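Amidohydrolase 3 domain-containing protein (Pyrococcus furiosus, PDB 3ICJ) binds zinc and is probably a metal-dependent hydrolase of the amidohydrolase family, acting on carbon-nitrogen bonds other than peptide bonds. Local coordinates at residues I331-V345 and V357-R370. Sequence-based numbering, arbitrary orientation.
Sequences IVEVIERAKPLGLDV and VALDAFEEAEFSGR
In Ile335, CG2 lies anti to the backbone N and CG1 anti to the carbonyl carbon (chi1 -68°); in Phe367, CG is anti to the backbone N, which brings the ring under the Ile335 methyl. CG2 sits over one face of Phe367, 3.9 Å from the ring centroid, a CH-pi contact. Ile335 CD1 reaches the edge of Phe362, 3.8 Å from its CD1. The same CG2 also packs on Ala365 CB. Val345 touches CE2 and CZ of Phe367, and Leu343 O lies at that ring's edge. One turn earlier, Ile331 CG2 packs on Ala361 CB at 3.6 Å, and Val332 CG2 lies over the Ala361 backbone. The axes of segments 331-338 and 357-365 come within 9.4 Å and cross at -43°; the small alanines probably allow this.

Lys339 runs extended beyond CG, past the Phe367 ring. Its NZ donates to Ala365 O at 2.8 Å, in the carbonyl plane on a lone pair. It also forms a salt bridge with Glu336 OE2 at 2.7 Å. A methionine in its place would probably leave Ala365 O without this donor and the Glu336 carboxylate without its countercharge. Glu366, with positive phi, belongs to a Schellman motif after its helix.

Where the strands begin, Arg370 N donates almost straight to Val345 O (3.1 Å, 176°). Strand 346-349, helix 352-365 and strand 370-371 form a beta-alpha-beta crossover, consistent with the amidohydrolase barrel. Asp344 forms a salt bridge with Arg391 and a hydrogen bond with Tyr268; Arg370 forms a salt bridge with Glu372. The chemistry thus divides: apolar side chains join the helices, one lysine ties their C-terminal ends, and polar bonds gather where the strands lead toward the zinc site.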
loop_
_atom_site.group_PDB
_atom_site.type_symbol
_atom_site.label_atom_id
_atom_site.label_comp_id
_atom_site.label_asym_id
_atom_site.label_seq_id
_atom_site.Cartn_x
_atom_site.Cartn_y
_atom_site.Cartn_z
ATOM N N ILE A 331 3.344 -21.623 3.277
ATOM C CA ILE A 331 3.988 -20.394 3.761
ATOM C C ILE A 331 5.379 -20.740 4.296
ATOM O O ILE A 331 6.338 -20.094 3.916
ATOM C CB ILE A 331 3.162 -19.687 4.853
ATOM C CG1 ILE A 331 1.812 -19.242 4.296
ATOM C CG2 ILE A 331 3.922 -18.486 5.427
ATOM C CD1 ILE A 331 0.871 -18.794 5.351
ATOM N N VAL A 332 5.477 -21.757 5.164
ATOM C CA VAL A 332 6.770 -22.233 5.693
ATOM C C VAL A 332 7.774 -22.559 4.571
ATOM O O VAL A 332 8.947 -22.191 4.673
ATOM C CB VAL A 332 6.630 -23.434 6.702
ATOM C CG1 VAL A 332 8.008 -23.962 7.130
ATOM C CG2 VAL A 332 5.868 -22.988 7.958
ATOM N N GLU A 333 7.299 -23.185 3.490
ATOM C CA GLU A 333 8.148 -23.494 2.312
ATOM C C GLU A 333 8.784 -22.221 1.696
ATOM O O GLU A 333 9.975 -22.200 1.386
ATOM C CB GLU A 333 7.342 -24.275 1.264
ATOM C CG GLU A 333 8.156 -25.063 0.221
ATOM C CD GLU A 333 8.376 -24.293 -1.079
ATOM O OE1 GLU A 333 9.224 -24.734 -1.889
ATOM O OE2 GLU A 333 7.708 -23.249 -1.297
ATOM N N VAL A 334 7.996 -21.156 1.565
ATOM C CA VAL A 334 8.503 -19.891 1.027
ATOM C C VAL A 334 9.465 -19.236 2.007
ATOM O O VAL A 334 10.542 -18.796 1.605
ATOM C CB VAL A 334 7.348 -18.924 0.628
ATOM C CG1 VAL A 334 7.880 -17.519 0.310
ATOM C CG2 VAL A 334 6.600 -19.471 -0.563
ATOM N N ILE A 335 9.096 -19.221 3.294
ATOM C CA ILE A 335 9.967 -18.713 4.363
ATOM C C ILE A 335 11.343 -19.399 4.351
ATOM O O ILE A 335 12.380 -18.743 4.508
ATOM C CB ILE A 335 9.309 -18.833 5.778
ATOM C CG1 ILE A 335 8.112 -17.891 5.897
ATOM C CG2 ILE A 335 10.306 -18.507 6.877
ATOM C CD1 ILE A 335 7.261 -18.137 7.179
ATOM N N GLU A 336 11.368 -20.709 4.141
ATOM C CA GLU A 336 12.645 -21.413 4.144
ATOM C C GLU A 336 13.520 -21.025 2.950
ATOM O O GLU A 336 14.744 -21.126 3.023
ATOM C CB GLU A 336 12.441 -22.930 4.219
ATOM C CG GLU A 336 11.888 -23.395 5.565
ATOM C CD GLU A 336 12.849 -23.135 6.723
ATOM O OE1 GLU A 336 14.074 -23.331 6.562
ATOM O OE2 GLU A 336 12.373 -22.750 7.805
ATOM N N ARG A 337 12.891 -20.586 1.864
ATOM C CA ARG A 337 13.609 -20.069 0.708
ATOM C C ARG A 337 14.054 -18.621 0.937
ATOM O O ARG A 337 15.087 -18.196 0.412
ATOM C CB ARG A 337 12.737 -20.144 -0.557
ATOM C CG ARG A 337 12.477 -21.549 -1.090
ATOM C CD ARG A 337 11.546 -21.492 -2.314
ATOM N NE ARG A 337 12.275 -21.185 -3.551
ATOM C CZ ARG A 337 11.721 -21.058 -4.755
ATOM N NH1 ARG A 337 10.400 -21.164 -4.915
ATOM N NH2 ARG A 337 12.489 -20.800 -5.801
ATOM N N ALA A 338 13.271 -17.860 1.714
ATOM C CA ALA A 338 13.608 -16.461 2.010
ATOM C C ALA A 338 14.768 -16.337 3.000
ATOM O O ALA A 338 15.595 -15.439 2.871
ATOM C CB ALA A 338 12.369 -15.690 2.516
ATOM N N LYS A 339 14.806 -17.238 3.982
ATOM C CA LYS A 339 15.853 -17.282 5.011
ATOM C C LYS A 339 17.314 -17.151 4.500
ATOM O O LYS A 339 17.973 -16.162 4.844
ATOM C CB LYS A 339 15.707 -18.523 5.891
ATOM C CG LYS A 339 14.660 -18.449 6.979
ATOM C CD LYS A 339 14.734 -19.771 7.727
ATOM C CE LYS A 339 13.929 -19.757 8.980
ATOM N NZ LYS A 339 13.784 -21.166 9.464
ATOM N N PRO A 340 17.808 -18.079 3.643
ATOM C CA PRO A 340 19.228 -17.851 3.304
ATOM C C PRO A 340 19.461 -16.651 2.352
ATOM O O PRO A 340 20.585 -16.191 2.247
ATOM C CB PRO A 340 19.658 -19.173 2.652
ATOM C CG PRO A 340 18.420 -19.686 2.008
ATOM C CD PRO A 340 17.271 -19.247 2.915
ATOM N N LEU A 341 18.405 -16.127 1.718
ATOM C CA LEU A 341 18.503 -14.894 0.902
ATOM C C LEU A 341 18.388 -13.608 1.738
ATOM O O LEU A 341 18.443 -12.492 1.191
ATOM C CB LEU A 341 17.462 -14.891 -0.234
ATOM C CG LEU A 341 17.571 -16.013 -1.288
ATOM C CD1 LEU A 341 16.364 -15.996 -2.220
ATOM C CD2 LEU A 341 18.856 -15.919 -2.080
ATOM N N GLY A 342 18.205 -13.765 3.057
ATOM C CA GLY A 342 18.046 -12.641 3.976
ATOM C C GLY A 342 16.779 -11.812 3.735
ATOM O O GLY A 342 16.698 -10.662 4.162
ATOM N N LEU A 343 15.790 -12.388 3.048
ATOM C CA LEU A 343 14.588 -11.624 2.671
ATOM C C LEU A 343 13.518 -11.692 3.754
ATOM O O LEU A 343 13.340 -12.726 4.395
ATOM C CB LEU A 343 14.019 -12.118 1.327
ATOM C CG LEU A 343 14.867 -11.885 0.075
ATOM C CD1 LEU A 343 14.317 -12.680 -1.116
ATOM C CD2 LEU A 343 14.928 -10.392 -0.260
ATOM N N ASP A 344 12.829 -10.568 3.975
ATOM C CA ASP A 344 11.624 -10.516 4.818
ATOM C C ASP A 344 10.435 -11.267 4.174
ATOM O O ASP A 344 10.378 -11.464 2.950
ATOM C CB ASP A 344 11.222 -9.039 5.066
ATOM C CG ASP A 344 10.330 -8.855 6.307
ATOM O OD1 ASP A 344 10.197 -9.798 7.135
ATOM O OD2 ASP A 344 9.785 -7.745 6.461
ATOM N N VAL A 345 9.477 -11.687 4.993
ATOM C CA VAL A 345 8.239 -12.277 4.476
ATOM C C VAL A 345 7.043 -11.521 5.056
ATOM O O VAL A 345 6.905 -11.380 6.295
ATOM C CB VAL A 345 8.154 -13.806 4.798
ATOM C CG1 VAL A 345 6.848 -14.416 4.269
ATOM C CG2 VAL A 345 9.351 -14.563 4.228
ATOM N N VAL A 357 -3.150 -19.078 10.909
ATOM C CA VAL A 357 -2.313 -19.764 9.908
ATOM C C VAL A 357 -0.949 -19.069 9.788
ATOM O O VAL A 357 0.102 -19.736 9.792
ATOM C CB VAL A 357 -3.028 -19.857 8.514
ATOM C CG1 VAL A 357 -2.041 -20.325 7.398
ATOM C CG2 VAL A 357 -4.217 -20.820 8.592
ATOM N N ALA A 358 -0.974 -17.731 9.734
ATOM C CA ALA A 358 0.247 -16.915 9.659
ATOM C C ALA A 358 1.115 -17.045 10.918
ATOM O O ALA A 358 2.316 -17.245 10.811
ATOM C CB ALA A 358 -0.092 -15.443 9.390
ATOM N N LEU A 359 0.501 -16.952 12.096
ATOM C CA LEU A 359 1.206 -17.180 13.366
ATOM C C LEU A 359 1.812 -18.579 13.490
ATOM O O LEU A 359 2.967 -18.707 13.906
ATOM C CB LEU A 359 0.313 -16.851 14.567
ATOM C CG LEU A 359 -0.151 -15.394 14.725
ATOM C CD1 LEU A 359 -1.186 -15.279 15.842
ATOM C CD2 LEU A 359 1.002 -14.459 14.978
ATOM N N ASP A 360 1.057 -19.610 13.103
ATOM C CA ASP A 360 1.568 -20.982 13.051
ATOM C C ASP A 360 2.784 -21.100 12.150
ATOM O O ASP A 360 3.734 -21.802 12.479
ATOM C CB ASP A 360 0.510 -21.958 12.514
ATOM C CG ASP A 360 -0.624 -22.225 13.500
ATOM O OD1 ASP A 360 -0.523 -21.872 14.694
ATOM O OD2 ASP A 360 -1.634 -22.801 13.057
ATOM N N ALA A 361 2.726 -20.447 10.994
ATOM C CA ALA A 361 3.803 -20.531 10.025
ATOM C C ALA A 361 5.079 -19.862 10.542
ATOM O O ALA A 361 6.172 -20.409 10.365
ATOM C CB ALA A 361 3.377 -19.933 8.723
ATOM N N PHE A 362 4.925 -18.697 11.185
ATOM C CA PHE A 362 6.054 -17.966 11.767
ATOM C C PHE A 362 6.658 -18.696 12.962
ATOM O O PHE A 362 7.882 -18.733 13.113
ATOM C CB PHE A 362 5.662 -16.533 12.179
ATOM C CG PHE A 362 5.331 -15.626 11.026
ATOM C CD1 PHE A 362 5.949 -15.777 9.791
ATOM C CD2 PHE A 362 4.403 -14.597 11.189
ATOM C CE1 PHE A 362 5.637 -14.931 8.729
ATOM C CE2 PHE A 362 4.085 -13.748 10.135
ATOM C CZ PHE A 362 4.700 -13.912 8.904
ATOM N N GLU A 363 5.795 -19.261 13.802
ATOM C CA GLU A 363 6.215 -20.056 14.945
ATOM C C GLU A 363 7.057 -21.251 14.529
ATOM O O GLU A 363 8.130 -21.471 15.085
ATOM C CB GLU A 363 5.008 -20.587 15.697
ATOM C CG GLU A 363 4.759 -19.938 17.020
ATOM C CD GLU A 363 4.308 -20.930 18.070
ATOM O OE1 GLU A 363 5.053 -21.140 19.050
ATOM O OE2 GLU A 363 3.216 -21.504 17.906
ATOM N N GLU A 364 6.559 -22.015 13.557
ATOM C CA GLU A 364 7.202 -23.262 13.136
ATOM C C GLU A 364 8.549 -22.986 12.493
ATOM O O GLU A 364 9.527 -23.671 12.775
ATOM C CB GLU A 364 6.301 -24.047 12.175
ATOM C CG GLU A 364 7.015 -25.180 11.433
ATOM C CD GLU A 364 6.079 -26.088 10.674
ATOM O OE1 GLU A 364 4.934 -26.293 11.133
ATOM O OE2 GLU A 364 6.500 -26.600 9.616
ATOM N N ALA A 365 8.594 -21.960 11.650
ATOM C CA ALA A 365 9.830 -21.580 10.961
ATOM C C ALA A 365 10.792 -20.748 11.832
ATOM O O ALA A 365 11.888 -20.420 11.388
ATOM C CB ALA A 365 9.501 -20.837 9.666
ATOM N N GLU A 366 10.362 -20.415 13.052
ATOM C CA GLU A 366 11.114 -19.580 14.006
ATOM C C GLU A 366 11.528 -18.274 13.355
ATOM O O GLU A 366 12.684 -17.858 13.439
ATOM C CB GLU A 366 12.321 -20.345 14.587
ATOM C CG GLU A 366 11.904 -21.553 15.410
ATOM C CD GLU A 366 13.026 -22.567 15.577
ATOM O OE1 GLU A 366 13.512 -23.129 14.566
ATOM O OE2 GLU A 366 13.408 -22.811 16.731
ATOM N N PHE A 367 10.559 -17.643 12.692
ATOM C CA PHE A 367 10.837 -16.547 11.814
ATOM C C PHE A 367 9.928 -15.396 12.222
ATOM O O PHE A 367 8.721 -15.556 12.289
ATOM C CB PHE A 367 10.554 -16.982 10.362
ATOM C CG PHE A 367 10.891 -15.927 9.321
ATOM C CD1 PHE A 367 12.161 -15.879 8.753
ATOM C CD2 PHE A 367 9.921 -15.022 8.877
ATOM C CE1 PHE A 367 12.473 -14.925 7.769
ATOM C CE2 PHE A 367 10.225 -14.055 7.916
ATOM C CZ PHE A 367 11.514 -14.012 7.364
ATOM N N SER A 368 10.492 -14.234 12.487
ATOM C CA SER A 368 9.653 -13.104 12.889
ATOM C C SER A 368 9.248 -12.289 11.657
ATOM O O SER A 368 9.990 -11.422 11.203
ATOM C CB SER A 368 10.354 -12.257 13.955
ATOM O OG SER A 368 9.393 -11.664 14.819
ATOM N N GLY A 369 8.081 -12.606 11.098
ATOM C CA GLY A 369 7.656 -11.988 9.854
ATOM C C GLY A 369 6.756 -10.808 10.131
ATOM O O GLY A 369 6.669 -10.329 11.266
ATOM N N ARG A 370 6.106 -10.318 9.082
ATOM C CA ARG A 370 5.107 -9.312 9.247
ATOM C C ARG A 370 3.769 -9.788 8.702
ATOM O O ARG A 370 3.710 -10.616 7.783
ATOM C CB ARG A 370 5.526 -7.934 8.648
ATOM C CG ARG A 370 6.031 -7.971 7.244
ATOM C CD ARG A 370 6.476 -6.585 6.752
ATOM N NE ARG A 370 5.327 -5.771 6.325
ATOM C CZ ARG A 370 5.421 -4.555 5.791
ATOM N NH1 ARG A 370 6.609 -3.974 5.638
ATOM N NH2 ARG A 370 4.321 -3.908 5.427
#